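Local atomic coordinates of quinone oxidoreductase 1 (Escherichia coli, PDB entry 1QOR), a protein that catalyses the NADPH-dependent one-electron reduction of quinones to semiquinones, working as a homodimer of the zinc-containing alcohol dehydrogenase family. Residues A[22-26]-A[97-101]; A[107-113]-A[284-288]; A[121-126]-A[279-284]. One frame throughout, in Å; residues are numbered along the deposited sequence.

How the contacts relate
The three contacts run from the surface of the catalytic domain to the interior of the molecule, and their chemistry changes along the way. Contact 1 is a surface contact in which a proline-rich loop is held to strand 98-102 by one hydrogen bond and one apolar touch. Contact 2, partly buried, and contact 3, wholly buried, have no hydrogen bonds between their segments and rely on apolar packing. Both use helix 273-288 and share Phe284, whose ring meets residues 107-113 in one and Phe122 in the other; their centres lie about 9 Å apart. Contact 1 stands apart, about 24 Å from each by centres, yet strands 98-102 and 106-108 belong to one sheet.

Contact 1: A[22-26]-A[97-101]; sequences TPADP and SVHNI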
loop_
_atom_site.group_PDB
_atom_site.type_symbol
_atom_site.label_atom_id
_atom_site.label_comp_id
_atom_site.label_asym_id
_atom_site.label_seq_id
_atom_site.Cartn_x
_atom_site.Cartn_y
_atom_site.Cartn_z
ATOM N N THR A 22 23.326 -30.651 23.750
ATOM C CA THR A 22 23.498 -31.803 22.873
ATOM C C THR A 22 22.391 -31.735 21.821
ATOM O O THR A 22 21.191 -31.723 22.140
ATOM C CB THR A 22 23.364 -33.123 23.654
ATOM O OG1 THR A 22 24.458 -33.227 24.572
ATOM C CG2 THR A 22 23.359 -34.332 22.700
ATOM N N PRO A 23 22.786 -31.657 20.550
ATOM C CA PRO A 23 21.834 -31.579 19.448
ATOM C C PRO A 23 21.054 -32.863 19.373
ATOM O O PRO A 23 21.602 -33.930 19.640
ATOM C CB PRO A 23 22.742 -31.466 18.217
ATOM C CG PRO A 23 24.055 -31.020 18.749
ATOM C CD PRO A 23 24.163 -31.746 20.043
ATOM N N ALA A 24 19.781 -32.734 19.025
ATOM C CA ALA A 24 18.880 -33.851 18.831
ATOM C C ALA A 24 19.018 -34.244 17.366
ATOM O O ALA A 24 19.447 -33.443 16.536
ATOM C CB ALA A 24 17.464 -33.409 19.097
ATOM N N ASP A 25 18.658 -35.473 17.036
ATOM C CA ASP A 25 18.719 -35.909 15.656
ATOM C C ASP A 25 17.578 -35.242 14.909
ATOM O O ASP A 25 16.570 -34.895 15.510
ATOM C CB ASP A 25 18.608 -37.430 15.596
ATOM C CG ASP A 25 19.887 -38.115 16.053
ATOM O OD1 ASP A 25 20.770 -37.415 16.612
ATOM O OD2 ASP A 25 20.013 -39.340 15.830
ATOM N N PRO A 26 17.730 -35.017 13.597
ATOM C CA PRO A 26 16.649 -34.369 12.850
ATOM C C PRO A 26 15.327 -35.141 12.741
ATOM O O PRO A 26 15.281 -36.352 12.929
ATOM C CB PRO A 26 17.278 -34.136 11.469
ATOM C CG PRO A 26 18.265 -35.207 11.355
ATOM C CD PRO A 26 18.894 -35.231 12.724
ATOM N N SER A 97 26.357 -23.977 17.037
ATOM C CA SER A 97 27.334 -24.739 16.285
ATOM C C SER A 97 26.692 -25.887 15.511
ATOM O O SER A 97 27.234 -26.324 14.512
ATOM C CB SER A 97 28.478 -25.195 17.205
ATOM O OG SER A 97 28.018 -26.005 18.271
ATOM N N VAL A 98 25.497 -26.309 15.907
ATOM C CA VAL A 98 24.776 -27.399 15.227
ATOM C C VAL A 98 23.299 -27.019 15.297
ATOM O O VAL A 98 22.787 -26.691 16.385
ATOM C CB VAL A 98 24.909 -28.770 15.992
ATOM C CG1 VAL A 98 24.325 -29.921 15.173
ATOM C CG2 VAL A 98 26.366 -29.035 16.378
ATOM N N HIS A 99 22.593 -27.102 14.174
ATOM C CA HIS A 99 21.189 -26.730 14.164
ATOM C C HIS A 99 20.413 -27.670 13.248
ATOM O O HIS A 99 20.963 -28.194 12.279
ATOM C CB HIS A 99 21.060 -25.250 13.714
ATOM C CG HIS A 99 19.694 -24.645 13.945
ATOM N ND1 HIS A 99 18.957 -24.862 15.094
ATOM C CD2 HIS A 99 18.949 -23.808 13.179
ATOM C CE1 HIS A 99 17.824 -24.184 15.025
ATOM N NE2 HIS A 99 17.794 -23.535 13.873
ATOM N N ASN A 100 19.174 -27.986 13.595
ATOM C CA ASN A 100 18.389 -28.847 12.705
ATOM C C ASN A 100 17.488 -27.910 11.896
ATOM O O ASN A 100 16.978 -26.937 12.437
ATOM C CB ASN A 100 17.575 -29.908 13.478
ATOM C CG ASN A 100 18.457 -30.891 14.218
ATOM O OD1 ASN A 100 19.430 -31.401 13.682
ATOM N ND2 ASN A 100 18.128 -31.149 15.463
ATOM N N ILE A 101 17.310 -28.193 10.609
ATOM C CA ILE A 101 16.542 -27.325 9.743
ATOM C C ILE A 101 15.671 -28.135 8.786
ATOM O O ILE A 101 16.090 -29.189 8.305
ATOM C CB ILE A 101 17.529 -26.426 8.835
ATOM C CG1 ILE A 101 18.479 -25.604 9.685
ATOM C CG2 ILE A 101 16.745 -25.487 7.908
ATOM C CD1 ILE A 101 19.833 -26.237 9.807
#
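Polar and apolar interactions divide this small surface contact between them. The polar part is a single hydrogen bond: Asn100, with its CA-to-CB bond directed toward the loop, donates from ND2 to the backbone O of Ala24 at 2.9 Å, with an N-H...acceptor angle of 158°. An asparagine amide can thus hold a loop that makes no backbone pairing with the strand. The same side chain brings OD1 within 4.0 Å of Pro26 CD. Asn100 has the largest covered area, 71 of the 204 Å² buried here.

The apolar part lies two residues earlier on the strand, where Pro23 CG rests 3.7 Å from Val98 CB. Side chains alternate along a strand, which puts Val98 and Asn100 on the loop side while His99 points away, its NE2 hydrogen-bonded to Ala91 O. On the loop, Asp25 also turns away and forms a salt bridge with Lys71. Residues 23-26 are polyproline II-like and run roughly along the strand, the two directions 30° apart. Strand 98-102 pairs by backbone with strand 30-35, into which the loop leads; it belongs to the GroES-like domain of the alcohol dehydrogenase family, and the loop lies along it.

Contact 2: A[107-113]-A[284-288]; sequences AILPAAI and FSLIA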
loop_
_atom_site.group_PDB
_atom_site.type_symbol
_atom_site.label_atom_id
_atom_site.label_comp_id
_atom_site.label_asym_id
_atom_site.label_seq_id
_atom_site.Cartn_x
_atom_site.Cartn_y
_atom_site.Cartn_z
ATOM N N ALA A 107 19.564 -24.495 0.820
ATOM C CA ALA A 107 20.058 -24.553 -0.552
ATOM C C ALA A 107 21.484 -25.117 -0.589
ATOM O O ALA A 107 22.314 -24.867 0.324
ATOM C CB ALA A 107 20.015 -23.161 -1.206
ATOM N N ILE A 108 21.743 -25.927 -1.614
ATOM C CA ILE A 108 23.067 -26.510 -1.788
ATOM C C ILE A 108 23.995 -25.405 -2.294
ATOM O O ILE A 108 23.740 -24.802 -3.328
ATOM C CB ILE A 108 23.067 -27.616 -2.851
ATOM C CG1 ILE A 108 22.046 -28.714 -2.503
ATOM C CG2 ILE A 108 24.509 -28.147 -3.029
ATOM C CD1 ILE A 108 22.427 -29.579 -1.307
ATOM N N LEU A 109 25.060 -25.150 -1.560
ATOM C CA LEU A 109 26.029 -24.125 -1.909
ATOM C C LEU A 109 26.952 -24.507 -3.075
ATOM O O LEU A 109 27.431 -25.636 -3.136
ATOM C CB LEU A 109 26.928 -23.884 -0.714
ATOM C CG LEU A 109 26.820 -22.617 0.084
ATOM C CD1 LEU A 109 28.126 -22.500 0.881
ATOM C CD2 LEU A 109 26.653 -21.432 -0.841
ATOM N N PRO A 110 27.156 -23.605 -4.052
ATOM C CA PRO A 110 28.066 -24.012 -5.121
ATOM C C PRO A 110 29.494 -23.939 -4.539
ATOM O O PRO A 110 29.797 -23.096 -3.690
ATOM C CB PRO A 110 27.853 -22.925 -6.175
ATOM C CG PRO A 110 26.412 -22.430 -5.888
ATOM C CD PRO A 110 26.450 -22.356 -4.403
ATOM N N ALA A 111 30.382 -24.782 -5.050
ATOM C CA ALA A 111 31.768 -24.842 -4.599
ATOM C C ALA A 111 32.440 -23.496 -4.565
ATOM O O ALA A 111 33.207 -23.216 -3.650
ATOM C CB ALA A 111 32.566 -25.775 -5.485
ATOM N N ALA A 112 32.147 -22.652 -5.543
ATOM C CA ALA A 112 32.774 -21.335 -5.623
ATOM C C ALA A 112 32.399 -20.376 -4.507
ATOM O O ALA A 112 32.974 -19.282 -4.375
ATOM C CB ALA A 112 32.441 -20.704 -6.948
ATOM N N ILE A 113 31.403 -20.744 -3.717
ATOM C CA ILE A 113 30.982 -19.829 -2.685
ATOM C C ILE A 113 31.345 -20.349 -1.325
ATOM O O ILE A 113 30.985 -21.468 -0.983
ATOM C CB ILE A 113 29.478 -19.518 -2.842
ATOM C CG1 ILE A 113 29.245 -18.942 -4.267
ATOM C CG2 ILE A 113 29.013 -18.504 -1.741
ATOM C CD1 ILE A 113 27.843 -18.636 -4.595
ATOM N N PHE A 284 23.351 -16.610 -6.402
ATOM C CA PHE A 284 24.604 -17.346 -6.459
ATOM C C PHE A 284 25.378 -17.043 -7.727
ATOM O O PHE A 284 26.606 -17.006 -7.705
ATOM C CB PHE A 284 24.354 -18.865 -6.401
ATOM C CG PHE A 284 23.899 -19.366 -5.057
ATOM C CD1 PHE A 284 24.096 -18.604 -3.904
ATOM C CD2 PHE A 284 23.316 -20.638 -4.942
ATOM C CE1 PHE A 284 23.734 -19.092 -2.673
ATOM C CE2 PHE A 284 22.945 -21.137 -3.691
ATOM C CZ PHE A 284 23.163 -20.355 -2.558
ATOM N N SER A 285 24.674 -16.876 -8.834
ATOM C CA SER A 285 25.387 -16.641 -10.049
ATOM C C SER A 285 26.031 -15.248 -10.064
ATOM O O SER A 285 27.125 -15.092 -10.567
ATOM C CB SER A 285 24.505 -16.938 -11.263
ATOM O OG SER A 285 23.566 -15.910 -11.447
ATOM N N LEU A 286 25.439 -14.299 -9.342
ATOM C CA LEU A 286 25.933 -12.930 -9.269
ATOM C C LEU A 286 27.134 -12.806 -8.343
ATOM O O LEU A 286 27.994 -11.946 -8.549
ATOM C CB LEU A 286 24.818 -12.009 -8.797
ATOM C CG LEU A 286 24.035 -11.069 -9.744
ATOM C CD1 LEU A 286 24.240 -11.263 -11.250
ATOM C CD2 LEU A 286 22.564 -11.149 -9.361
ATOM N N ILE A 287 27.168 -13.622 -7.288
ATOM C CA ILE A 287 28.300 -13.613 -6.354
ATOM C C ILE A 287 29.516 -14.359 -6.966
ATOM O O ILE A 287 30.654 -13.874 -6.870
ATOM C CB ILE A 287 27.925 -14.259 -5.008
ATOM C CG1 ILE A 287 26.950 -13.366 -4.265
ATOM C CG2 ILE A 287 29.164 -14.492 -4.162
ATOM C CD1 ILE A 287 26.288 -14.066 -3.094
ATOM N N ALA A 288 29.263 -15.532 -7.564
ATOM C CA ALA A 288 30.299 -16.338 -8.206
ATOM C C ALA A 288 30.959 -15.549 -9.330
ATOM O O ALA A 288 32.177 -15.610 -9.518
ATOM C CB ALA A 288 29.721 -17.608 -8.755
#
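This is an apolar packing contact, partly buried, between the end of strand 106-108 with the turn that follows it and the last turn of helix 273-288. Phe284 dominates it, contributing 96 of the 304 Å² buried; with chi1 at m, its ring reaches out from the helix. Pro110 covers one ring face in a CH-pi contact: Pro110 CD is 3.9 Å from the Phe284 ring centroid and 22° off the normal. Around the ring, Leu109 CD2 approaches Phe284 CZ at 4.0 Å, and Ala107 CB stands 4.3 Å from Phe284 CE2.

Strand 106-108 pairs with strand 84-87 in the mixed sheet, and the contact packs the link from this sheet to helix 115-135 against the end of helix 273-288. In that link a type I beta turn from Pro110 to Ile113, closed by the 2.8 Å hydrogen bond from Ile113 N to Pro110 O, brings both residues to the same aromatic ring. Ile113 CD1 lies 3.8 Å from Phe284 CD1 and extends to Ile287 CG2 at 4.4 Å. Near the solvent, Ala112 CB and Ala288 CB meet at 4.5 Å. Val86 of strand 84-87 also touches Phe284, while Ile287 packs on Ser121 of helix 115-135.

Contact 3: A[121-126]-A[279-284]; sequences SFLKGL and ASNELF
Residues 121-126 of helix 115-135 and 279-284 of helix 273-288, both alpha-helical, cross at +107°, axes 10.2 Å apart; the CA pairs Gly125-Leu283 and Leu126-Ala279 are 6.5 Å apart. Gly125 N bonds Ser121 O (2.7 Å), but Leu123 N and Lys124 N, whose residues contact NADPH, lack backbone hydrogen bonds to the turn before: a kink. Ala279 CB lies 3.7 Å from Leu126 CD2 (Leu126 m, t). Ser280 OG, hydrogen-bonded to Leu276 O, sits at the Phe122 ring edge, 3.4 Å from CE1. Leu283 (t, p; N to Ala279 O 3.0 Å) is a single knob in the hole of Ser121, Phe122, Gly125 and Leu126, its CD1 4.0 Å from Gly125 CA, where a CB would clash. The rings of Phe284 (m, chi2 -19°) and Phe122 (t, chi2 58°) are near parallel (25°) but barely overlap, centroids 5.8 Å apart, Phe122 CE1 to Phe284 CZ 3.8 Å. Helix 152-164 adjoins both, Trp160 touching Leu283 and Ile156 Ser121.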
loop_
_atom_site.group_PDB
_atom_site.type_symbol
_atom_site.label_atom_id
_atom_site.label_comp_id
_atom_site.label_asym_id
_atom_site.label_seq_id
_atom_site.Cartn_x
_atom_site.Cartn_y
_atom_site.Cartn_z
ATOM N N SER A 121 25.475 -13.123 3.012
ATOM C CA SER A 121 24.594 -12.616 1.992
ATOM C C SER A 121 23.361 -13.383 1.624
ATOM O O SER A 121 22.626 -12.926 0.738
ATOM C CB SER A 121 25.437 -12.551 0.718
ATOM O OG SER A 121 25.809 -13.889 0.364
ATOM N N PHE A 122 23.134 -14.549 2.217
ATOM C CA PHE A 122 21.955 -15.327 1.814
ATOM C C PHE A 122 20.581 -14.682 2.163
ATOM O O PHE A 122 19.772 -14.408 1.279
ATOM C CB PHE A 122 22.060 -16.782 2.304
ATOM C CG PHE A 122 21.155 -17.738 1.553
ATOM C CD1 PHE A 122 21.265 -17.882 0.167
ATOM C CD2 PHE A 122 20.173 -18.466 2.228
ATOM C CE1 PHE A 122 20.407 -18.739 -0.536
ATOM C CE2 PHE A 122 19.313 -19.325 1.533
ATOM C CZ PHE A 122 19.431 -19.461 0.154
ATOM N N LEU A 123 20.331 -14.418 3.441
ATOM C CA LEU A 123 19.076 -13.787 3.849
ATOM C C LEU A 123 18.964 -12.386 3.220
ATOM O O LEU A 123 17.959 -12.045 2.634
ATOM C CB LEU A 123 19.005 -13.666 5.387
ATOM C CG LEU A 123 17.626 -13.325 5.984
ATOM C CD1 LEU A 123 17.472 -13.882 7.425
ATOM C CD2 LEU A 123 17.441 -11.825 5.984
ATOM N N LYS A 124 20.016 -11.577 3.342
ATOM C CA LYS A 124 19.992 -10.233 2.795
ATOM C C LYS A 124 19.898 -10.212 1.242
ATOM O O LYS A 124 19.201 -9.350 0.660
ATOM C CB LYS A 124 21.223 -9.480 3.283
ATOM C CG LYS A 124 21.286 -9.264 4.795
ATOM C CD LYS A 124 22.728 -8.869 5.228
ATOM C CE LYS A 124 23.006 -9.091 6.736
ATOM N NZ LYS A 124 23.030 -10.550 7.227
ATOM N N GLY A 125 20.527 -11.176 0.567
ATOM C CA GLY A 125 20.485 -11.192 -0.896
ATOM C C GLY A 125 19.119 -11.611 -1.413
ATOM O O GLY A 125 18.638 -11.121 -2.457
ATOM N N LEU A 126 18.496 -12.571 -0.724
ATOM C CA LEU A 126 17.142 -13.016 -1.105
ATOM C C LEU A 126 16.190 -11.818 -0.912
ATOM O O LEU A 126 15.219 -11.622 -1.684
ATOM C CB LEU A 126 16.721 -14.190 -0.217
ATOM C CG LEU A 126 17.496 -15.512 -0.411
ATOM C CD1 LEU A 126 16.935 -16.514 0.552
ATOM C CD2 LEU A 126 17.325 -16.082 -1.811
ATOM N N ALA A 279 15.392 -17.955 -6.804
ATOM C CA ALA A 279 16.080 -16.817 -6.222
ATOM C C ALA A 279 17.554 -17.100 -5.904
ATOM O O ALA A 279 18.388 -16.216 -6.094
ATOM C CB ALA A 279 15.350 -16.334 -4.984
ATOM N N SER A 280 17.867 -18.301 -5.400
ATOM C CA SER A 280 19.248 -18.689 -5.054
ATOM C C SER A 280 20.092 -18.763 -6.311
ATOM O O SER A 280 21.280 -18.428 -6.300
ATOM C CB SER A 280 19.307 -20.093 -4.422
ATOM O OG SER A 280 18.723 -20.130 -3.147
ATOM N N ASN A 281 19.491 -19.292 -7.369
ATOM C CA ASN A 281 20.201 -19.426 -8.625
ATOM C C ASN A 281 20.649 -18.059 -9.109
ATOM O O ASN A 281 21.804 -17.880 -9.510
ATOM C CB ASN A 281 19.352 -20.176 -9.654
ATOM C CG ASN A 281 19.259 -21.649 -9.332
ATOM O OD1 ASN A 281 20.077 -22.183 -8.582
ATOM N ND2 ASN A 281 18.257 -22.303 -9.853
ATOM N N GLU A 282 19.760 -17.085 -9.028
ATOM C CA GLU A 282 20.114 -15.732 -9.422
ATOM C C GLU A 282 21.254 -15.199 -8.529
ATOM O O GLU A 282 22.331 -14.834 -9.017
ATOM C CB GLU A 282 18.900 -14.813 -9.276
ATOM C CG GLU A 282 17.783 -15.236 -10.151
ATOM C CD GLU A 282 18.162 -15.133 -11.598
ATOM O OE1 GLU A 282 19.010 -14.262 -11.910
ATOM O OE2 GLU A 282 17.593 -15.897 -12.417
ATOM N N LEU A 283 20.985 -15.136 -7.231
ATOM C CA LEU A 283 21.936 -14.650 -6.256
ATOM C C LEU A 283 23.324 -15.290 -6.384
ATOM O O LEU A 283 24.349 -14.611 -6.396
ATOM C CB LEU A 283 21.373 -14.891 -4.833
ATOM C CG LEU A 283 22.279 -14.499 -3.682
ATOM C CD1 LEU A 283 22.618 -13.000 -3.725
ATOM C CD2 LEU A 283 21.653 -14.884 -2.353
ATOM N N PHE A 284 23.351 -16.610 -6.402
ATOM C CA PHE A 284 24.604 -17.346 -6.459
ATOM C C PHE A 284 25.378 -17.043 -7.727
ATOM O O PHE A 284 26.606 -17.006 -7.705
ATOM C CB PHE A 284 24.354 -18.865 -6.401
ATOM C CG PHE A 284 23.899 -19.366 -5.057
ATOM C CD1 PHE A 284 24.096 -18.604 -3.904
ATOM C CD2 PHE A 284 23.316 -20.638 -4.942
ATOM C CE1 PHE A 284 23.734 -19.092 -2.673
ATOM C CE2 PHE A 284 22.945 -21.137 -3.691
ATOM C CZ PHE A 284 23.163 -20.355 -2.558
#